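Local coordinates for ringhalexin (Hemachatus haemachatus, PDB 4ZQY), which inhibits the extrinsic tenase complex, blocking activation of coagulation factor X by factor VIIa, and also shows weak irreversible neurotoxicity, at the interface of chains A and B. Sequence-based numbering; all coordinates share one arbitrary frame. Chains: chain A/B, Ringhalexin.

Contact 1: the interface of chains A and B. Residues chain A 28, 46, 49, 53-57; chain B 5, 12-15.
Two copies of this three-finger toxin meet edge to edge here: strand 53-58 of chain A runs antiparallel to strand 11-16 of chain B, so the beta-sheet continues from one molecule into the next. This pairing belongs to the deposited assembly and may not persist outside the crystal. A:Val55 and B:Ile14 form the central bridge. The amide N of B:Ile14 reaches the carbonyl O of A:Val55 at 2.9 Å, almost straight at 170°, and the A:Val55 N returns a bond to B:Ile14 O; both donors lie in the plane of the carbonyl they meet. One register step along, A:Cys57 N donates to B:Glu12 O at 3.0 Å, with B:Glu12 N donating to A:Cys57 O at 3.3 Å.

Side chains alternate between the two faces of this joined sheet. On one, A:Asp56 and B:Thr13 lie side by side, pointing the same way. Both first torsions set the polar branch anti to the carbonyl carbon (CG of A:Asp56, chi1 -63°; OG1 of B:Thr13, chi1 -56°), and the threonine hydroxyl OG1 donates to carboxylate OD1 at 2.9 Å, coming from above the carboxylate plane. The other threonine branch, methyl CG2, turns toward A:Tyr54 CB, 3.7 Å away, where the two side chains cross obliquely. That same tyrosine CB sits over a face of the A:Phe28 ring, toward its rim, while A:Asp56 CG stands at the ring's edge. Farther along this face the CD1-CE1 side of the A:Tyr54 ring faces B:Ser5, whose OG donates to B:Glu15 OE2 at 3.1 Å within chain B.

On the opposite face B:Ile14 splits its contacts. CD1 slants across to A:Val55 CG2 at 3.6 Å, and CG2, anti to the backbone N, meets A:Pro49 CG at 3.8 Å, the proline crossing it at about a right angle.

Contact 2: the interface of chains A and B. Residues chain A 23, 46, 57-59; chain B 10-12.
This is the end of the paired stretch of an intermolecular antiparallel beta-sheet, where the strand pairing between the two toxin copies gives way to loop contacts; it extends the seam of the deposited dimer, whose biological standing the structure alone does not show. A:Cys58 pairs with B:Ser11 in an antiparallel beta bridge, the last paired step before B:Phe10 and A:Ala59, which are both in loops. The backbones still run close at this step, with B:Ser11 CA 3.6 Å from A:Cys57 O.

B:Phe10 buries 76 Å², more than any other residue of the patch. Its CG, anti to the backbone N (chi1 179°), sends the ring out toward A:Tyr23 of the neighbouring strand 23-29, and chi2 75° sets how its plane is turned. The two aromatic side chains cross obliquely and touch rim to rim, CE2 of the phenylalanine lying 3.8 Å from CE1 of the tyrosine, with the ring planes strongly inclined to each other. The same CE2 also passes 4.1 Å from A:Cys57 O, the carbonyl that already accepts the B:Glu12 amide.

A:Cys46 and A:Cys57 are joined by a disulfide on the chain A side, tying a loop to the edge strand. A:Cys58 holds its SG in the crowded position between backbone N and carbonyl carbon (chi1 59°), while its CB lies 3.6 Å from the carbonyl O of B:Phe10.

Contact 1: the interface of chains A and B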
# COMPACT_ATOMS: atom_id res chain seq x y z
N PHE A 28 -2.83 7.34 5.17
CA PHE A 28 -2.24 7.48 6.50
C PHE A 28 -0.75 7.85 6.41
O PHE A 28 -0.10 7.53 5.42
CB PHE A 28 -2.45 6.20 7.32
CG PHE A 28 -1.90 4.96 6.68
CD1 PHE A 28 -2.62 4.26 5.72
CD2 PHE A 28 -0.68 4.44 7.09
CE1 PHE A 28 -2.12 3.12 5.15
CE2 PHE A 28 -0.17 3.29 6.53
CZ PHE A 28 -0.89 2.62 5.56
N CYS A 46 -7.34 4.91 -7.91
CA CYS A 46 -6.47 4.90 -6.74
C CYS A 46 -5.75 6.24 -6.61
O CYS A 46 -5.03 6.64 -7.52
CB CYS A 46 -5.44 3.77 -6.81
SG CYS A 46 -6.10 2.09 -6.75
N PRO A 49 -0.16 8.82 -4.01
CA PRO A 49 0.31 9.16 -2.67
C PRO A 49 1.12 10.44 -2.64
O PRO A 49 1.61 10.92 -3.67
CB PRO A 49 1.18 7.96 -2.30
CG PRO A 49 1.46 7.23 -3.56
CD PRO A 49 0.73 7.87 -4.69
N VAL A 53 3.29 9.71 2.95
CA VAL A 53 1.96 9.13 3.05
C VAL A 53 1.86 7.82 2.27
O VAL A 53 2.39 7.72 1.16
CB VAL A 53 0.90 10.13 2.49
CG1 VAL A 53 -0.42 9.43 2.28
CG2 VAL A 53 0.73 11.35 3.40
N TYR A 54 1.19 6.83 2.86
CA TYR A 54 0.75 5.63 2.14
C TYR A 54 -0.72 5.79 1.73
O TYR A 54 -1.49 6.45 2.43
CB TYR A 54 0.87 4.37 2.99
CG TYR A 54 2.26 3.97 3.43
CD1 TYR A 54 3.14 3.38 2.53
CD2 TYR A 54 2.66 4.08 4.76
CE1 TYR A 54 4.41 2.99 2.93
CE2 TYR A 54 3.91 3.67 5.16
CZ TYR A 54 4.78 3.12 4.24
OH TYR A 54 6.05 2.72 4.61
N VAL A 55 -1.13 5.20 0.60
CA VAL A 55 -2.56 5.11 0.27
C VAL A 55 -2.86 3.64 -0.02
O VAL A 55 -2.20 2.98 -0.81
CB VAL A 55 -3.02 6.04 -0.92
CG1 VAL A 55 -2.26 7.36 -0.89
CG2 VAL A 55 -2.87 5.38 -2.26
N ASP A 56 -3.82 3.11 0.72
CA ASP A 56 -4.32 1.79 0.42
C ASP A 56 -5.40 2.03 -0.61
O ASP A 56 -6.11 3.02 -0.55
CB ASP A 56 -4.93 1.09 1.64
CG ASP A 56 -3.91 0.84 2.73
OD1 ASP A 56 -2.72 1.08 2.48
OD2 ASP A 56 -4.31 0.40 3.83
N CYS A 57 -5.47 1.14 -1.59
CA CYS A 57 -6.53 1.22 -2.57
C CYS A 57 -7.06 -0.19 -2.79
O CYS A 57 -6.30 -1.11 -3.07
CB CYS A 57 -5.99 1.84 -3.87
SG CYS A 57 -7.22 2.29 -5.07
N SER B 5 3.88 -0.93 -1.11
CA SER B 5 4.33 -1.14 0.25
C SER B 5 3.79 -2.48 0.71
O SER B 5 4.42 -3.19 1.50
CB SER B 5 3.82 -0.03 1.15
OG SER B 5 4.29 1.21 0.65
N GLU B 12 -3.67 -2.99 -2.60
CA GLU B 12 -2.30 -2.53 -2.72
C GLU B 12 -2.04 -1.24 -1.96
O GLU B 12 -2.85 -0.33 -1.98
CB GLU B 12 -1.93 -2.35 -4.19
CG GLU B 12 -2.90 -1.51 -4.97
CD GLU B 12 -2.50 -1.37 -6.42
OE1 GLU B 12 -2.25 -2.41 -7.08
OE2 GLU B 12 -2.45 -0.22 -6.91
N THR B 13 -0.94 -1.22 -1.22
CA THR B 13 -0.52 -0.01 -0.52
C THR B 13 0.58 0.67 -1.34
O THR B 13 1.64 0.10 -1.58
CB THR B 13 0.01 -0.33 0.89
OG1 THR B 13 -0.99 -1.04 1.63
CG2 THR B 13 0.38 0.95 1.61
N ILE B 14 0.32 1.91 -1.74
CA ILE B 14 1.20 2.61 -2.66
C ILE B 14 1.94 3.75 -1.96
O ILE B 14 1.34 4.52 -1.21
CB ILE B 14 0.42 3.17 -3.85
CG1 ILE B 14 -0.54 2.12 -4.41
CG2 ILE B 14 1.36 3.73 -4.91
CD1 ILE B 14 -2.02 2.50 -4.28
N GLU B 15 3.22 3.88 -2.27
CA GLU B 15 4.01 5.01 -1.81
C GLU B 15 4.75 5.70 -2.95
O GLU B 15 4.90 5.13 -4.04
CB GLU B 15 5.01 4.56 -0.76
CG GLU B 15 6.04 3.55 -1.25
CD GLU B 15 7.09 3.26 -0.20
OE1 GLU B 15 7.79 4.21 0.22
OE2 GLU B 15 7.19 2.10 0.25

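Contact 2: the interface of chains A and B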
# COMPACT_ATOMS: atom_id res chain seq x y z
N TYR A 23 -13.69 2.26 -6.16
CA TYR A 23 -12.55 2.04 -5.30
C TYR A 23 -12.78 2.64 -3.93
O TYR A 23 -13.43 3.68 -3.80
CB TYR A 23 -11.29 2.65 -5.91
CG TYR A 23 -10.82 1.97 -7.17
CD1 TYR A 23 -10.13 0.77 -7.13
CD2 TYR A 23 -11.06 2.55 -8.41
CE1 TYR A 23 -9.70 0.16 -8.30
CE2 TYR A 23 -10.63 1.96 -9.57
CZ TYR A 23 -9.95 0.76 -9.51
OH TYR A 23 -9.53 0.18 -10.69
N CYS A 46 -7.34 4.91 -7.91
CA CYS A 46 -6.47 4.90 -6.74
C CYS A 46 -5.75 6.24 -6.61
O CYS A 46 -5.03 6.64 -7.52
CB CYS A 46 -5.44 3.77 -6.81
SG CYS A 46 -6.10 2.09 -6.75
N CYS A 57 -5.47 1.14 -1.59
CA CYS A 57 -6.53 1.22 -2.57
C CYS A 57 -7.06 -0.19 -2.79
O CYS A 57 -6.30 -1.11 -3.07
CB CYS A 57 -5.99 1.84 -3.87
SG CYS A 57 -7.22 2.29 -5.07
N CYS A 58 -8.36 -0.37 -2.58
CA CYS A 58 -8.99 -1.68 -2.73
C CYS A 58 -10.36 -1.52 -3.40
O CYS A 58 -10.84 -0.40 -3.55
CB CYS A 58 -9.12 -2.37 -1.36
SG CYS A 58 -10.07 -1.50 -0.07
N ALA A 59 -10.97 -2.64 -3.79
CA ALA A 59 -12.16 -2.61 -4.65
C ALA A 59 -13.23 -3.60 -4.22
O ALA A 59 -13.78 -4.34 -5.03
CB ALA A 59 -11.77 -2.86 -6.10
N PHE B 10 -6.98 -7.79 -4.25
CA PHE B 10 -6.52 -6.51 -4.77
C PHE B 10 -6.67 -5.50 -3.65
O PHE B 10 -7.66 -4.78 -3.55
CB PHE B 10 -7.24 -6.06 -6.05
CG PHE B 10 -6.77 -4.72 -6.58
CD1 PHE B 10 -5.55 -4.60 -7.23
CD2 PHE B 10 -7.56 -3.58 -6.44
CE1 PHE B 10 -5.12 -3.38 -7.72
CE2 PHE B 10 -7.13 -2.36 -6.93
CZ PHE B 10 -5.91 -2.26 -7.57
N SER B 11 -5.70 -5.53 -2.74
CA SER B 11 -5.46 -4.42 -1.87
C SER B 11 -3.98 -4.13 -2.01
O SER B 11 -3.14 -4.94 -1.62
CB SER B 11 -5.79 -4.74 -0.43
OG SER B 11 -5.63 -3.59 0.38
N GLU B 12 -3.67 -2.99 -2.60
CA GLU B 12 -2.30 -2.53 -2.72
C GLU B 12 -2.04 -1.24 -1.96
O GLU B 12 -2.85 -0.33 -1.98
CB GLU B 12 -1.93 -2.35 -4.19
CG GLU B 12 -2.90 -1.51 -4.97
CD GLU B 12 -2.50 -1.37 -6.42
OE1 GLU B 12 -2.25 -2.41 -7.08
OE2 GLU B 12 -2.45 -0.22 -6.91

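Contact 1 and contact 2 are successive stretches of one seam, their C-alpha centres about 9 Å apart. Strand 53-58 of chain A and strand 11-16 of chain B run through both, and A:Cys46, A:Cys57 and B:Glu12 belong to each, so the A:Cys57-B:Glu12 beta bridge is common to both. Contact 1 supplies the central register and the polar and aliphatic side-chain pairings; contact 2 closes the end of the paired strands beyond that bridge with aromatic packing. Different segments of two identical chains are used, and the interface is not an exact two-fold. The shared disulfide links the edge strand to its neighbouring loop, which may stiffen the pairing surface.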